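Local coordinates for Acarbose/maltose binding protein GacH (Streptomyces glaucescens, PDB 3K01) that binds acarbose and an acarbose homolog as the solute receptor of an ABC transporter, and may also bind maltose, at residues A[146-151]-A[271-276]; A[247-252]-A[265-270]; A[367-372]-A[406-411]; A[373-378]-A[402-407]. All blocks are in the same frame, centred on the assembly; numbering follows the deposited sequence.

Interaction 1: A[146-151]-A[271-276]; sequences FYNKEL and ARFKDA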
loop_
_atom_site.group_PDB
_atom_site.type_symbol
_atom_site.label_atom_id
_atom_site.label_comp_id
_atom_site.label_asym_id
_atom_site.label_seq_id
_atom_site.Cartn_x
_atom_site.Cartn_y
_atom_site.Cartn_z
ATOM N N PHE A 146 11.180 10.151 -1.043
ATOM C CA PHE A 146 11.597 10.806 -2.289
ATOM C C PHE A 146 12.563 11.935 -1.936
ATOM O O PHE A 146 12.369 12.652 -0.950
ATOM C CB PHE A 146 10.405 11.466 -2.980
ATOM C CG PHE A 146 9.436 10.534 -3.656
ATOM C CD1 PHE A 146 8.922 10.887 -4.886
ATOM C CD2 PHE A 146 8.960 9.356 -3.066
ATOM C CE1 PHE A 146 7.980 10.110 -5.547
ATOM C CE2 PHE A 146 8.025 8.555 -3.733
ATOM C CZ PHE A 146 7.550 8.940 -4.988
ATOM N N TYR A 147 13.599 12.128 -2.738
ATOM C CA TYR A 147 14.540 13.207 -2.474
ATOM C C TYR A 147 14.999 13.870 -3.768
ATOM O O TYR A 147 15.094 13.253 -4.831
ATOM C CB TYR A 147 15.740 12.748 -1.618
ATOM C CG TYR A 147 16.564 11.622 -2.173
ATOM C CD1 TYR A 147 16.192 10.290 -1.966
ATOM C CD2 TYR A 147 17.750 11.892 -2.876
ATOM C CE1 TYR A 147 16.966 9.260 -2.459
ATOM C CE2 TYR A 147 18.511 10.871 -3.363
ATOM C CZ TYR A 147 18.114 9.566 -3.146
ATOM O OH TYR A 147 18.873 8.514 -3.641
ATOM N N ASN A 148 15.279 15.165 -3.648
ATOM C CA ASN A 148 15.829 15.991 -4.710
ATOM C C ASN A 148 17.342 15.832 -4.670
ATOM O O ASN A 148 18.017 16.297 -3.746
ATOM C CB ASN A 148 15.402 17.440 -4.441
ATOM C CG ASN A 148 15.815 18.418 -5.535
ATOM O OD1 ASN A 148 15.027 19.356 -5.893
ATOM N ND2 ASN A 148 17.022 18.282 -6.018
ATOM N N LYS A 149 17.888 15.150 -5.678
ATOM C CA LYS A 149 19.321 14.840 -5.655
ATOM C C LYS A 149 20.178 16.091 -5.657
ATOM O O LYS A 149 21.157 16.158 -4.923
ATOM C CB LYS A 149 19.709 13.923 -6.812
ATOM C CG LYS A 149 19.168 12.510 -6.663
ATOM C CD LYS A 149 19.606 11.616 -7.816
ATOM C CE LYS A 149 19.050 10.213 -7.650
ATOM N NZ LYS A 149 19.822 9.185 -8.416
ATOM N N GLU A 150 19.800 17.093 -6.445
ATOM C CA GLU A 150 20.601 18.303 -6.553
ATOM C C GLU A 150 20.622 19.059 -5.236
ATOM O O GLU A 150 21.654 19.603 -4.860
ATOM C CB GLU A 150 20.096 19.180 -7.682
ATOM C CG GLU A 150 20.973 20.396 -7.930
ATOM C CD GLU A 150 20.549 21.629 -7.175
ATOM O OE1 GLU A 150 19.384 21.769 -6.709
ATOM O OE2 GLU A 150 21.418 22.530 -7.044
ATOM N N LEU A 151 19.482 19.144 -4.536
ATOM C CA LEU A 151 19.498 19.851 -3.259
ATOM C C LEU A 151 20.337 19.124 -2.227
ATOM O O LEU A 151 21.094 19.744 -1.474
ATOM C CB LEU A 151 18.077 20.099 -2.739
ATOM C CG LEU A 151 17.242 21.107 -3.542
ATOM C CD1 LEU A 151 15.809 21.141 -2.984
ATOM C CD2 LEU A 151 17.846 22.514 -3.486
ATOM N N ALA A 271 8.890 21.361 -11.696
ATOM C CA ALA A 271 9.867 22.282 -12.237
ATOM C C ALA A 271 11.296 21.906 -11.894
ATOM O O ALA A 271 12.211 22.238 -12.649
ATOM C CB ALA A 271 9.580 23.690 -11.779
ATOM N N ARG A 272 11.516 21.200 -10.784
ATOM C CA ARG A 272 12.880 20.804 -10.440
ATOM C C ARG A 272 13.249 19.419 -10.942
ATOM O O ARG A 272 14.350 18.935 -10.663
ATOM C CB ARG A 272 13.114 20.979 -8.944
ATOM C CG ARG A 272 13.389 22.473 -8.630
ATOM C CD ARG A 272 13.656 22.635 -7.216
ATOM N NE ARG A 272 13.766 24.040 -6.896
ATOM C CZ ARG A 272 14.922 24.651 -6.763
ATOM N NH1 ARG A 272 16.057 23.984 -6.968
ATOM N NH2 ARG A 272 14.960 25.946 -6.459
ATOM N N PHE A 273 12.365 18.809 -11.737
ATOM C CA PHE A 273 12.568 17.441 -12.233
ATOM C C PHE A 273 12.447 17.270 -13.743
ATOM O O PHE A 273 12.142 16.175 -14.222
ATOM C CB PHE A 273 11.668 16.451 -11.454
ATOM C CG PHE A 273 11.932 16.501 -9.981
ATOM C CD1 PHE A 273 12.993 15.789 -9.429
ATOM C CD2 PHE A 273 11.210 17.367 -9.158
ATOM C CE1 PHE A 273 13.306 15.859 -8.087
ATOM C CE2 PHE A 273 11.532 17.456 -7.795
ATOM C CZ PHE A 273 12.591 16.708 -7.268
ATOM N N LYS A 274 12.721 18.357 -14.463
ATOM C CA LYS A 274 12.874 18.281 -15.928
ATOM C C LYS A 274 13.813 17.126 -16.299
ATOM O O LYS A 274 13.527 16.365 -17.218
ATOM C CB LYS A 274 13.401 19.599 -16.494
ATOM C CG LYS A 274 12.370 20.736 -16.500
ATOM C CD LYS A 274 12.988 22.071 -16.967
ATOM C CE LYS A 274 14.257 22.445 -16.179
ATOM N NZ LYS A 274 14.755 23.822 -16.448
ATOM N N ASP A 275 14.911 16.995 -15.555
ATOM C CA ASP A 275 15.784 15.823 -15.613
ATOM C C ASP A 275 15.290 14.844 -14.556
ATOM O O ASP A 275 15.481 15.079 -13.349
ATOM C CB ASP A 275 17.224 16.268 -15.315
ATOM C CG ASP A 275 18.250 15.123 -15.360
ATOM O OD1 ASP A 275 17.899 13.938 -15.551
ATOM O OD2 ASP A 275 19.455 15.438 -15.196
ATOM N N ALA A 276 14.652 13.745 -14.979
ATOM C CA ALA A 276 14.164 12.705 -14.052
ATOM C C ALA A 276 15.290 12.101 -13.226
ATOM O O ALA A 276 15.055 11.534 -12.145
ATOM C CB ALA A 276 13.427 11.604 -14.816
HETATM O O HOH W 1 16.691 21.293 -7.523
#
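R272 stretches from its loop across N148 to the first helical turn at E150 and L151. CB lies against the amide end of N148; chi1 of -79° puts CG opposite the carbonyl carbon, and the straight chain beyond it lays CD on the same amide. NE instead donates to S251 O, at the end of helix 241-251. NH1 continues to the far segment, where it comes 4.2 Å from L151 CD2. R272 NH1 stays 4.0 Å from E150 OE1, too far for a salt bridge, but water 1 joins them: it accepts from R272 NH1 at 2.8 Å, in the guanidinium plane, and donates to E150 OE1 at 2.9 Å. A long, multidonor arginine suits such a place, serving two partners while its methylenes cover a neighbour. F273 brings the end of its ring to N148, with F273 CZ 4.0 Å from N148 CG. N148 is the N-cap of helix 149-155, where asparagine is common. N278 ties the two sides by bonding E150 N and R272 O. The contact lies where strand 132-148, flanked by strands 254-259 and 279-283, passes into that helix; the F273 ring meets F249, planes about 10° apart, and packs on V267 of helix 264-268.

Interaction 2: A[247-252]-A[265-270]; sequences NAFKSG and EDVKAG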
loop_
_atom_site.group_PDB
_atom_site.type_symbol
_atom_site.label_atom_id
_atom_site.label_comp_id
_atom_site.label_asym_id
_atom_site.label_seq_id
_atom_site.Cartn_x
_atom_site.Cartn_y
_atom_site.Cartn_z
ATOM N N ASN A 247 3.258 20.152 -4.456
ATOM C CA ASN A 247 3.739 21.456 -4.892
ATOM C C ASN A 247 5.052 21.791 -4.202
ATOM O O ASN A 247 5.971 22.355 -4.819
ATOM C CB ASN A 247 2.706 22.562 -4.600
ATOM C CG ASN A 247 1.446 22.432 -5.448
ATOM O OD1 ASN A 247 1.432 21.760 -6.458
ATOM N ND2 ASN A 247 0.372 23.056 -4.992
ATOM N N ALA A 248 5.153 21.472 -2.913
ATOM C CA ALA A 248 6.374 21.763 -2.159
ATOM C C ALA A 248 7.546 20.972 -2.725
ATOM O O ALA A 248 8.675 21.516 -2.852
ATOM C CB ALA A 248 6.192 21.453 -0.671
ATOM N N PHE A 249 7.331 19.700 -3.028
ATOM C CA PHE A 249 8.441 18.888 -3.486
ATOM C C PHE A 249 8.813 19.229 -4.936
ATOM O O PHE A 249 10.004 19.322 -5.280
ATOM C CB PHE A 249 8.105 17.404 -3.346
ATOM C CG PHE A 249 9.227 16.493 -3.703
ATOM C CD1 PHE A 249 10.255 16.282 -2.797
ATOM C CD2 PHE A 249 9.306 15.910 -4.949
ATOM C CE1 PHE A 249 11.308 15.421 -3.119
ATOM C CE2 PHE A 249 10.386 15.057 -5.269
ATOM C CZ PHE A 249 11.386 14.822 -4.354
ATOM N N LYS A 250 7.818 19.385 -5.798
ATOM C CA LYS A 250 8.086 19.722 -7.206
ATOM C C LYS A 250 8.802 21.039 -7.387
ATOM O O LYS A 250 9.599 21.202 -8.345
ATOM C CB LYS A 250 6.788 19.732 -7.999
ATOM C CG LYS A 250 6.252 18.289 -8.226
ATOM C CD LYS A 250 4.790 18.253 -8.641
ATOM C CE LYS A 250 4.549 18.854 -10.010
ATOM N NZ LYS A 250 3.097 18.802 -10.354
ATOM N N SER A 251 8.532 21.977 -6.493
ATOM C CA SER A 251 9.121 23.308 -6.583
ATOM C C SER A 251 10.439 23.450 -5.828
ATOM O O SER A 251 11.127 24.460 -5.983
ATOM C CB SER A 251 8.155 24.343 -6.018
ATOM O OG SER A 251 8.017 24.182 -4.617
ATOM N N GLY A 252 10.811 22.480 -4.994
ATOM C CA GLY A 252 12.020 22.625 -4.193
ATOM C C GLY A 252 11.849 23.429 -2.925
ATOM O O GLY A 252 12.832 23.728 -2.249
ATOM N N GLU A 265 4.890 10.029 -11.697
ATOM C CA GLU A 265 4.667 10.790 -12.922
ATOM C C GLU A 265 4.423 12.268 -12.627
ATOM O O GLU A 265 4.945 13.146 -13.329
ATOM C CB GLU A 265 3.553 10.164 -13.764
ATOM C CG GLU A 265 3.995 8.828 -14.371
ATOM C CD GLU A 265 5.238 8.958 -15.247
ATOM O OE1 GLU A 265 5.229 9.824 -16.146
ATOM O OE2 GLU A 265 6.237 8.228 -15.034
ATOM N N ASP A 266 3.657 12.567 -11.580
ATOM C CA ASP A 266 3.446 13.954 -11.223
ATOM C C ASP A 266 4.767 14.641 -10.852
ATOM O O ASP A 266 5.012 15.794 -11.234
ATOM C CB ASP A 266 2.419 14.054 -10.085
ATOM C CG ASP A 266 2.040 15.492 -9.764
ATOM O OD1 ASP A 266 1.805 16.298 -10.685
ATOM O OD2 ASP A 266 1.987 15.839 -8.569
ATOM N N VAL A 267 5.629 13.949 -10.112
ATOM C CA VAL A 267 6.909 14.544 -9.723
ATOM C C VAL A 267 7.715 14.879 -10.972
ATOM O O VAL A 267 8.353 15.933 -11.065
ATOM C CB VAL A 267 7.717 13.618 -8.773
ATOM C CG1 VAL A 267 9.180 14.084 -8.694
ATOM C CG2 VAL A 267 7.028 13.574 -7.404
ATOM N N LYS A 268 7.707 13.967 -11.941
ATOM C CA LYS A 268 8.474 14.179 -13.173
ATOM C C LYS A 268 7.977 15.359 -13.992
ATOM O O LYS A 268 8.698 15.852 -14.866
ATOM C CB LYS A 268 8.452 12.923 -14.028
ATOM C CG LYS A 268 9.241 11.759 -13.550
ATOM C CD LYS A 268 9.072 10.776 -14.687
ATOM C CE LYS A 268 9.560 9.435 -14.419
ATOM N NZ LYS A 268 9.039 8.649 -15.579
ATOM N N ALA A 269 6.769 15.828 -13.721
ATOM C CA ALA A 269 6.248 17.039 -14.363
ATOM C C ALA A 269 6.631 18.311 -13.603
ATOM O O ALA A 269 6.276 19.416 -13.988
ATOM C CB ALA A 269 4.724 16.932 -14.487
ATOM N N GLY A 270 7.340 18.164 -12.488
ATOM C CA GLY A 270 7.685 19.286 -11.613
ATOM C C GLY A 270 8.849 20.107 -12.110
ATOM O O GLY A 270 9.739 19.590 -12.816
#
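Two helix ends meet here through one lysine and one aromatic ring: K250 and F249 of the last turn of helix 241-251 pack on D266, V267 and G270 at the close of helix 264-268. K250 does most of the work. Its CG lies 3.8 Å from G270 CA, and a bend at chi3 (67°) carries the chain over the other backbone, with K250 CE 3.5 Å from G270 CA. Glycine suits this place because K250 CG occupies the room a CB would need. At the tip, K250 NZ forms a salt bridge with D266 OD1 at 2.8 Å, meeting it from 41° above the carboxylate plane, while Q246 holds the other oxygen, OD2. Two partners would limit the rotation of the aspartate. On the inner side, F249 offers its ring edge to V267, whose CG1 lies 3.8 Å from F249 CE2 in the ring plane; both residues are apolar and buried, as suits the side facing the sheet. G252, with positive phi, ends the first helix in a Schellman motif. Beneath the pair lies the sheet: F249 and V267 both rest on F146 of strand 132-148, M257 of strand 254-259 and L279 of strand 279-283.

Interaction 3: A[367-372]-A[406-411]; sequences PWIAEG and KLLKDY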
loop_
_atom_site.group_PDB
_atom_site.type_symbol
_atom_site.label_atom_id
_atom_site.label_comp_id
_atom_site.label_asym_id
_atom_site.label_seq_id
_atom_site.Cartn_x
_atom_site.Cartn_y
_atom_site.Cartn_z
ATOM N N PRO A 367 -2.804 -4.932 10.031
ATOM C CA PRO A 367 -3.553 -5.940 10.769
ATOM C C PRO A 367 -4.637 -6.485 9.836
ATOM O O PRO A 367 -5.453 -5.737 9.303
ATOM C CB PRO A 367 -4.164 -5.155 11.950
ATOM C CG PRO A 367 -4.177 -3.757 11.506
ATOM C CD PRO A 367 -3.122 -3.550 10.451
ATOM N N TRP A 368 -4.653 -7.807 9.674
ATOM C CA TRP A 368 -5.520 -8.420 8.678
ATOM C C TRP A 368 -6.871 -8.762 9.289
ATOM O O TRP A 368 -7.263 -9.934 9.395
ATOM C CB TRP A 368 -4.842 -9.646 8.062
ATOM C CG TRP A 368 -3.491 -9.335 7.501
ATOM C CD1 TRP A 368 -2.311 -9.886 7.901
ATOM C CD2 TRP A 368 -3.173 -8.381 6.466
ATOM N NE1 TRP A 368 -1.268 -9.347 7.171
ATOM C CE2 TRP A 368 -1.766 -8.438 6.284
ATOM C CE3 TRP A 368 -3.923 -7.513 5.674
ATOM C CZ2 TRP A 368 -1.098 -7.638 5.369
ATOM C CZ3 TRP A 368 -3.259 -6.730 4.750
ATOM C CH2 TRP A 368 -1.845 -6.807 4.606
ATOM N N ILE A 369 -7.575 -7.715 9.698
ATOM C CA ILE A 369 -8.823 -7.853 10.462
ATOM C C ILE A 369 -9.940 -7.097 9.755
ATOM O O ILE A 369 -9.684 -6.208 8.929
ATOM C CB ILE A 369 -8.662 -7.389 11.932
ATOM C CG1 ILE A 369 -8.344 -5.889 12.012
ATOM C CG2 ILE A 369 -7.584 -8.208 12.639
ATOM C CD1 ILE A 369 -8.326 -5.361 13.454
ATOM N N ALA A 370 -11.181 -7.439 10.089
ATOM C CA ALA A 370 -12.361 -6.852 9.475
ATOM C C ALA A 370 -12.323 -5.326 9.559
ATOM O O ALA A 370 -12.690 -4.615 8.617
ATOM C CB ALA A 370 -13.610 -7.393 10.176
ATOM N N GLU A 371 -11.857 -4.823 10.694
ATOM C CA GLU A 371 -11.867 -3.395 10.987
ATOM C C GLU A 371 -10.591 -2.680 10.589
ATOM O O GLU A 371 -10.387 -1.541 10.999
ATOM C CB GLU A 371 -12.073 -3.188 12.491
ATOM C CG GLU A 371 -13.336 -3.815 13.039
ATOM C CD GLU A 371 -13.137 -5.244 13.530
ATOM O OE1 GLU A 371 -12.109 -5.918 13.212
ATOM O OE2 GLU A 371 -14.049 -5.691 14.269
ATOM N N GLY A 372 -9.730 -3.322 9.795
ATOM C CA GLY A 372 -8.440 -2.692 9.473
ATOM C C GLY A 372 -8.572 -1.259 8.991
ATOM O O GLY A 372 -7.846 -0.383 9.454
ATOM N N LYS A 406 -12.965 0.703 21.471
ATOM C CA LYS A 406 -14.388 0.857 21.185
ATOM C C LYS A 406 -14.781 0.185 19.867
ATOM O O LYS A 406 -15.867 -0.411 19.767
ATOM C CB LYS A 406 -14.770 2.334 21.171
ATOM C CG LYS A 406 -14.879 2.942 22.553
ATOM C CD LYS A 406 -15.110 4.440 22.474
ATOM C CE LYS A 406 -15.608 4.994 23.809
ATOM N NZ LYS A 406 -14.531 5.088 24.832
ATOM N N LEU A 407 -13.911 0.264 18.860
ATOM C CA LEU A 407 -14.118 -0.370 17.546
ATOM C C LEU A 407 -13.996 -1.894 17.598
ATOM O O LEU A 407 -14.708 -2.611 16.871
ATOM C CB LEU A 407 -13.048 0.117 16.556
ATOM C CG LEU A 407 -13.237 1.508 16.002
ATOM C CD1 LEU A 407 -11.931 1.885 15.319
ATOM C CD2 LEU A 407 -14.441 1.560 15.044
ATOM N N LEU A 408 -13.047 -2.353 18.407
ATOM C CA LEU A 408 -12.665 -3.759 18.559
ATOM C C LEU A 408 -13.111 -4.186 19.951
ATOM O O LEU A 408 -12.333 -4.251 20.920
ATOM C CB LEU A 408 -11.157 -3.945 18.417
ATOM C CG LEU A 408 -10.495 -3.355 17.177
ATOM C CD1 LEU A 408 -9.019 -3.360 17.372
ATOM C CD2 LEU A 408 -10.832 -4.176 15.930
ATOM N N LYS A 409 -14.382 -4.484 20.031
ATOM C CA LYS A 409 -15.050 -4.798 21.269
ATOM C C LYS A 409 -14.400 -5.910 22.091
ATOM O O LYS A 409 -14.564 -5.934 23.313
ATOM C CB LYS A 409 -16.505 -5.135 20.952
ATOM C CG LYS A 409 -17.323 -3.963 20.360
ATOM C CD LYS A 409 -18.821 -4.328 20.275
ATOM C CE LYS A 409 -19.552 -3.688 19.049
ATOM N NZ LYS A 409 -20.926 -4.306 18.708
ATOM N N ASP A 410 -13.687 -6.832 21.439
ATOM C CA ASP A 410 -13.054 -7.938 22.156
ATOM C C ASP A 410 -11.531 -7.863 22.258
ATOM O O ASP A 410 -10.858 -8.863 22.502
ATOM C CB ASP A 410 -13.481 -9.285 21.563
ATOM C CG ASP A 410 -13.064 -9.465 20.109
ATOM O OD1 ASP A 410 -12.552 -8.515 19.466
ATOM O OD2 ASP A 410 -13.252 -10.592 19.581
ATOM N N TYR A 411 -10.977 -6.672 22.057
ATOM C CA TYR A 411 -9.551 -6.482 22.284
ATOM C C TYR A 411 -9.312 -5.846 23.644
ATOM O O TYR A 411 -10.130 -5.047 24.101
ATOM C CB TYR A 411 -8.955 -5.596 21.185
ATOM C CG TYR A 411 -8.580 -6.315 19.913
ATOM C CD1 TYR A 411 -9.523 -7.093 19.207
ATOM C CD2 TYR A 411 -7.292 -6.202 19.391
ATOM C CE1 TYR A 411 -9.156 -7.748 18.029
ATOM C CE2 TYR A 411 -6.932 -6.838 18.227
ATOM C CZ TYR A 411 -7.856 -7.625 17.551
ATOM O OH TYR A 411 -7.478 -8.252 16.375
#
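I369 is the first residue of 367-372 to reach the other segment, touching L408 and Y411. Leading up to it, W368 centres an inverse gamma turn, its backbone N bonded to E206. The turn brings I369 round to face the end of helix 393-407. With chi1 at 64°, CG1 of I369 stands between the backbone N and the carbonyl carbon, and the two branches spread over both partners. I369 CD1 meets L408 CD2 tip to tip at 3.7 Å, and I369 CG2 lies 3.7 Å from Y411 OH, which I369 CD1 also approaches to 4.2 Å. A beta-branched residue is apt here, since one side chain can touch two partners. After A370 comes E371, which bends at chi2 (91°) so that its chain wraps the same leucine methyl: L408 CD2 is 3.8 Å from E371 CB and 3.5 Å from E371 OE1. The glutamate therefore contributes its aliphatic part and one face of its carboxylate. G372 closes a type I turn by donating to I369 O at 3.0 Å. Within its own segment L408 lays CD1 over one face of the Y411 ring, 3.8 Å above it and toward the rim, and V204 touches both. The arrangement is of two type I beta turns, I369 to G372 and L408 to Y411, packed mainly on the methyl groups of I369 and L408, the second following directly on the C-terminal end of a helix.

Interaction 4: A[373-378]-A[402-407]; sequences NALFEP and DAYRKL
L375 and Y404 form the tight part of this contact, meeting in two ways at once. L375 CD2 sits almost on the ring normal of Y404, 3.7 Å from the ring centroid, a CH-pi contact over the face. The tyrosine also reaches past the side chain to the backbone: Y404 OH donates to L375 O at 2.7 Å, with a C=O...O angle of 131° and the donor tilted 27° from the carbonyl plane. That bond pins the end of the ring and satisfies a hydroxyl in a buried residue, so tyrosine supplies both the flat surface and the polar tip the site uses. P378 closes the ring from another direction, its CG lying at the edge 3.9 Å from Y404 CE1. The same P378 CG rests 3.7 Å from A403 CB, where a small residue lets the helices come close; proline is at ease in the first turn of a helix, where an N-H is seldom needed. Toward the partly exposed end the fit slackens. L407 CD1 lies 3.6 Å from A374 O, but 4.2 Å from A374 CB and 4.3 Å from L375 CD2. Farther round, N373, E377, D402 and K406 are polar and exposed, as befits the outer surfaces. The 3-10 lead-in and first turn of helix 376-387 thus pack on the end of helix 393-407, an antiparallel alpha-alpha hairpin near the C terminus.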
loop_
_atom_site.group_PDB
_atom_site.type_symbol
_atom_site.label_atom_id
_atom_site.label_comp_id
_atom_site.label_asym_id
_atom_site.label_seq_id
_atom_site.Cartn_x
_atom_site.Cartn_y
_atom_site.Cartn_z
ATOM N N ASN A 373 -9.486 -1.008 8.069
ATOM C CA ASN A 373 -9.596 0.343 7.521
ATOM C C ASN A 373 -10.168 1.351 8.517
ATOM O O ASN A 373 -9.798 2.537 8.484
ATOM C CB ASN A 373 -10.296 0.338 6.152
ATOM C CG ASN A 373 -9.303 0.136 4.987
ATOM O OD1 ASN A 373 -8.081 0.280 5.149
ATOM N ND2 ASN A 373 -9.834 -0.191 3.808
ATOM N N ALA A 374 -10.982 0.872 9.452
ATOM C CA ALA A 374 -11.564 1.714 10.483
ATOM C C ALA A 374 -10.485 2.221 11.453
ATOM O O ALA A 374 -10.704 3.177 12.185
ATOM C CB ALA A 374 -12.640 0.929 11.246
ATOM N N LEU A 375 -9.320 1.591 11.458
ATOM C CA LEU A 375 -8.235 2.002 12.358
ATOM C C LEU A 375 -7.575 3.312 11.913
ATOM O O LEU A 375 -6.838 3.912 12.705
ATOM C CB LEU A 375 -7.164 0.907 12.462
ATOM C CG LEU A 375 -7.682 -0.432 12.969
ATOM C CD1 LEU A 375 -6.515 -1.400 13.077
ATOM C CD2 LEU A 375 -8.407 -0.296 14.314
ATOM N N PHE A 376 -7.829 3.758 10.680
ATOM C CA PHE A 376 -7.160 4.960 10.179
ATOM C C PHE A 376 -7.762 6.249 10.707
ATOM O O PHE A 376 -7.030 7.196 10.990
ATOM C CB PHE A 376 -7.148 4.950 8.642
ATOM C CG PHE A 376 -6.139 4.001 8.068
ATOM C CD1 PHE A 376 -4.784 4.302 8.118
ATOM C CD2 PHE A 376 -6.556 2.816 7.485
ATOM C CE1 PHE A 376 -3.838 3.431 7.584
ATOM C CE2 PHE A 376 -5.622 1.920 6.960
ATOM C CZ PHE A 376 -4.266 2.229 7.006
ATOM N N GLU A 377 -9.081 6.318 10.858
ATOM C CA GLU A 377 -9.695 7.577 11.239
ATOM C C GLU A 377 -9.219 8.116 12.603
ATOM O O GLU A 377 -8.947 9.304 12.710
ATOM C CB GLU A 377 -11.227 7.508 11.129
ATOM C CG GLU A 377 -11.907 8.759 11.652
ATOM C CD GLU A 377 -11.741 9.968 10.731
ATOM O OE1 GLU A 377 -11.020 9.933 9.722
ATOM O OE2 GLU A 377 -12.343 11.011 11.026
ATOM N N PRO A 378 -9.096 7.266 13.637
ATOM C CA PRO A 378 -8.587 7.803 14.900
ATOM C C PRO A 378 -7.183 8.370 14.779
ATOM O O PRO A 378 -6.874 9.405 15.371
ATOM C CB PRO A 378 -8.650 6.612 15.860
ATOM C CG PRO A 378 -9.771 5.748 15.275
ATOM C CD PRO A 378 -9.528 5.856 13.776
ATOM N N ASP A 402 -8.168 4.261 22.864
ATOM C CA ASP A 402 -9.544 4.188 23.333
ATOM C C ASP A 402 -10.485 3.990 22.162
ATOM O O ASP A 402 -11.423 3.197 22.250
ATOM C CB ASP A 402 -9.940 5.445 24.101
ATOM C CG ASP A 402 -9.329 5.507 25.481
ATOM O OD1 ASP A 402 -8.695 4.522 25.917
ATOM O OD2 ASP A 402 -9.491 6.560 26.130
ATOM N N ALA A 403 -10.255 4.713 21.060
ATOM C CA ALA A 403 -11.091 4.561 19.886
ATOM C C ALA A 403 -10.948 3.127 19.366
ATOM O O ALA A 403 -11.947 2.515 18.945
ATOM C CB ALA A 403 -10.710 5.584 18.813
ATOM N N TYR A 404 -9.740 2.567 19.387
ATOM C CA TYR A 404 -9.566 1.178 18.913
ATOM C C TYR A 404 -10.303 0.185 19.815
ATOM O O TYR A 404 -10.952 -0.738 19.302
ATOM C CB TYR A 404 -8.101 0.779 18.831
ATOM C CG TYR A 404 -7.329 1.376 17.669
ATOM C CD1 TYR A 404 -7.848 2.405 16.889
ATOM C CD2 TYR A 404 -6.060 0.928 17.399
ATOM C CE1 TYR A 404 -7.079 2.939 15.832
ATOM C CE2 TYR A 404 -5.300 1.465 16.359
ATOM C CZ TYR A 404 -5.828 2.444 15.578
ATOM O OH TYR A 404 -5.085 2.971 14.545
ATOM N N ARG A 405 -10.236 0.346 21.139
ATOM C CA ARG A 405 -10.964 -0.564 22.042
ATOM C C ARG A 405 -12.469 -0.477 21.811
ATOM O O ARG A 405 -13.188 -1.475 21.918
ATOM C CB ARG A 405 -10.590 -0.303 23.508
ATOM C CG ARG A 405 -9.144 -0.664 23.787
ATOM C CD ARG A 405 -8.680 -0.486 25.237
ATOM N NE ARG A 405 -7.236 -0.730 25.309
ATOM C CZ ARG A 405 -6.304 0.207 25.135
ATOM N NH1 ARG A 405 -6.658 1.467 24.938
ATOM N NH2 ARG A 405 -5.019 -0.107 25.199
ATOM N N LYS A 406 -12.965 0.703 21.471
ATOM C CA LYS A 406 -14.388 0.857 21.185
ATOM C C LYS A 406 -14.781 0.185 19.867
ATOM O O LYS A 406 -15.867 -0.411 19.767
ATOM C CB LYS A 406 -14.770 2.334 21.171
ATOM C CG LYS A 406 -14.879 2.942 22.553
ATOM C CD LYS A 406 -15.110 4.440 22.474
ATOM C CE LYS A 406 -15.608 4.994 23.809
ATOM N NZ LYS A 406 -14.531 5.088 24.832
ATOM N N LEU A 407 -13.911 0.264 18.860
ATOM C CA LEU A 407 -14.118 -0.370 17.546
ATOM C C LEU A 407 -13.996 -1.894 17.598
ATOM O O LEU A 407 -14.708 -2.611 16.871
ATOM C CB LEU A 407 -13.048 0.117 16.556
ATOM C CG LEU A 407 -13.237 1.508 16.002
ATOM C CD1 LEU A 407 -11.931 1.885 15.319
ATOM C CD2 LEU A 407 -14.441 1.560 15.044
#

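How the interactions relate
From the N terminus, strand 132-148 leads into 146-151, whose contact with 271-276 (interaction 1) closes a loop of 119 residues. Within that loop lies interaction 2, a short closure between 247-252 and 265-270. The two touch: R272 bonds back to K250 O and S251 O, and F273 packs on F249, so strand 132-148 and helices 241-251 and 264-268 are tied together. Interactions 3 and 4 come later, 4 closing within the span of 3, and join the loop 367-372 and helix 376-387 to the C-terminal helix 393-407. They share K406 and L407, and P367 touches L375 between them. The centres of interactions 1 and 3 lie about 41 Å apart, across the chain's centre.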